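Local coordinates for catalase (Corynebacterium glutamicum atcc 13032, PDB 4B7H), which breaks down hydrogen peroxide to water and oxygen at a haem iron, and is inhibited by nitric oxide, at the interface of chains A and B. Residues are numbered along the deposited sequence; one frame, centred on the assembly and turned at random. Chains: chain A/B, Catalase.

Contact 1: the interface of chains A and B. Residues chain A 46-47, 53; chain B 47, 53.
The backbone nitrogens of A:Leu47 and B:Leu47 face each other across the two-fold axis, N to N at 3.4 Å. Two amide donors cannot satisfy one another, so this is an approach of main chains and not a hydrogen bond. The residue before it adds to the same close passage: the peptide carbonyl oxygen O of A:Val46 lies 3.8 Å from CB of B:Leu47, so backbone packs against the root of the opposing leucine.

What joins the subunits in this patch is a set of methyl contacts just beyond those backbones. The two leucine side chains cross at about a right angle and meet by one branch each, CD1 of A:Leu47 to CD1 of B:Leu47 at 3.8 Å. Each CD1 also receives the isoleucine of the other chain. CD1 of A:Leu47 meets the terminal methyl CD1 of B:Ile53 at 3.8 Å, the two side chains coming end to end, and CD1 of A:Ile53 reaches CD1 of B:Leu47 at the same 3.8 Å. The four CD1 methyls form a bent chain, isoleucine-leucine-leucine-isoleucine, with the subunits alternating along it.

In A:Leu47, chi1 (178°) carries CG away from the close amide, and chi2 (58°) turns the CD1 branch towards B:Leu47. In A:Ile53 the CG1 arm lies anti to the carbonyl carbon and bends at chi2 (-54°), bringing CD1 to the leucine. Leucine suits the axis because its unbranched CB lets CD1 reach past the backbone to both B:Leu47 and B:Ile53; isoleucine suits the helix face because its CG1 arm carries a terminal methyl out to the leucine, while the branched CB limits the arm's freedom.

A:Val46 and A:Leu47 belong to the loop that leads into helix 50-59, and A:Ile53 lies in the first half of that helix, as do their counterparts in chain B, within an N-terminal segment that projects from the main body of each subunit.

Contact 2: the interface of chains A and B. Residues chain A 428-429, 431; chain B 439.
B:Leu439 sets its forked end against a largely apolar surface formed by A:Ile428, the ring of A:Tyr429 and CB of A:Asn431, and its two methyls divide the work. CD2 meets the branch methyl CG2 of A:Ile428 at 3.9 Å, the two side chains crossing at about a right angle. The same CD2 lies 4.0 Å from CE1 of A:Tyr429, while CD1 is 3.9 Å from the phenol oxygen OH of that residue. Both methyls lie on the same side of the tyrosine ring, overhanging its CE1-CZ rim. Tyrosine suits the place because the rim of its ring and its phenol oxygen offer a long surface for both methyls.

Further out, CD1 packs 3.6 Å from CB of A:Asn431, whose short aliphatic stem serves as a side wall. With CG of A:Asn431 lodged between the backbone N and the carbonyl carbon (chi1 58°), the amide turns towards the backbone of the leucine. Asparagine thus joins the apolar surface to its polar rim: B:Leu439, the first residue of strand 439-441, is held by both side chain and main chain. Its backbone N donates a hydrogen bond to the amide oxygen OD1 of A:Asn431 at 2.9 Å, moderately straight (150° at H), with the nitrogen well above the carbonyl plane, 52° out of it.

Contact 1: the interface of chains A and B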
# COMPACT_ATOMS: atom_id res chain seq x y z
N VAL A 46 -11.62 -18.22 -20.69
CA VAL A 46 -12.74 -17.64 -19.97
C VAL A 46 -12.28 -16.80 -18.79
O VAL A 46 -11.24 -17.06 -18.19
CB VAL A 46 -13.76 -18.73 -19.52
CG1 VAL A 46 -14.27 -19.51 -20.72
CG2 VAL A 46 -13.17 -19.68 -18.47
N LEU A 47 -13.07 -15.79 -18.45
CA LEU A 47 -12.78 -14.95 -17.29
C LEU A 47 -12.83 -15.77 -16.00
O LEU A 47 -11.99 -15.57 -15.11
CB LEU A 47 -13.78 -13.79 -17.23
CG LEU A 47 -13.69 -12.83 -16.05
CD1 LEU A 47 -12.30 -12.18 -15.96
CD2 LEU A 47 -14.77 -11.77 -16.16
N ILE A 53 -6.90 -17.14 -12.12
CA ILE A 53 -6.78 -15.74 -11.74
C ILE A 53 -6.19 -15.61 -10.33
O ILE A 53 -5.35 -14.75 -10.08
CB ILE A 53 -8.12 -14.99 -11.88
CG1 ILE A 53 -8.62 -15.07 -13.33
CG2 ILE A 53 -7.97 -13.54 -11.42
CD1 ILE A 53 -7.63 -14.60 -14.36
N LEU B 47 -11.90 -13.68 -20.84
CA LEU B 47 -10.92 -13.01 -19.99
C LEU B 47 -10.46 -11.69 -20.62
O LEU B 47 -10.32 -10.69 -19.93
CB LEU B 47 -9.73 -13.94 -19.78
CG LEU B 47 -8.56 -13.40 -18.95
CD1 LEU B 47 -9.00 -12.99 -17.56
CD2 LEU B 47 -7.45 -14.45 -18.88
N ILE B 53 -12.08 -5.28 -17.77
CA ILE B 53 -11.23 -5.53 -16.62
C ILE B 53 -10.60 -4.24 -16.11
O ILE B 53 -10.50 -4.01 -14.90
CB ILE B 53 -10.17 -6.61 -16.93
CG1 ILE B 53 -10.86 -7.91 -17.35
CG2 ILE B 53 -9.24 -6.83 -15.73
CD1 ILE B 53 -11.88 -8.43 -16.37

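Contact 2: the interface of chains A and B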
# COMPACT_ATOMS: atom_id res chain seq x y z
N ILE A 428 14.66 5.92 28.98
CA ILE A 428 15.23 6.39 27.73
C ILE A 428 16.74 6.38 27.91
O ILE A 428 17.44 5.58 27.28
CB ILE A 428 14.65 7.77 27.32
CG1 ILE A 428 13.12 7.71 27.34
CG2 ILE A 428 15.14 8.17 25.94
CD1 ILE A 428 12.46 9.03 27.03
N TYR A 429 17.23 7.26 28.79
CA TYR A 429 18.57 7.13 29.38
C TYR A 429 18.72 8.16 30.49
O TYR A 429 18.03 9.19 30.49
CB TYR A 429 19.73 7.27 28.36
CG TYR A 429 19.78 8.57 27.57
CD1 TYR A 429 18.95 8.76 26.47
CD2 TYR A 429 20.69 9.57 27.88
CE1 TYR A 429 19.00 9.92 25.72
CE2 TYR A 429 20.75 10.75 27.13
CZ TYR A 429 19.89 10.92 26.06
OH TYR A 429 19.93 12.07 25.30
N ASN A 431 20.47 11.06 31.43
CA ASN A 431 21.25 11.96 30.58
C ASN A 431 22.43 12.59 31.30
O ASN A 431 22.38 12.82 32.52
CB ASN A 431 20.35 13.04 29.97
CG ASN A 431 19.64 13.87 31.03
OD1 ASN A 431 18.50 13.57 31.40
ND2 ASN A 431 20.31 14.91 31.53
N LEU B 439 16.07 14.91 30.65
CA LEU B 439 14.92 14.26 30.02
C LEU B 439 13.99 13.82 31.13
O LEU B 439 14.40 13.06 32.03
CB LEU B 439 15.32 13.04 29.17
CG LEU B 439 15.96 13.18 27.79
CD1 LEU B 439 17.44 13.50 27.93
CD2 LEU B 439 15.77 11.90 26.99

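Contacts 1 and 2 lie about 59 Å apart, measured between the centres of their C-alpha atoms, and share no residue or secondary-structure element. Contact 1 straddles the two-fold axis and is its own twin, joining early segments of both chains; contact 2 lies off the axis and recurs with the chains exchanged, using residues from much later in the sequence. One pair of subunits is therefore joined at widely separated levels, which should resist rocking of one body against the other. Catalases of this family are tetramers, and such far-reaching contacts probably help to stabilise that assembly.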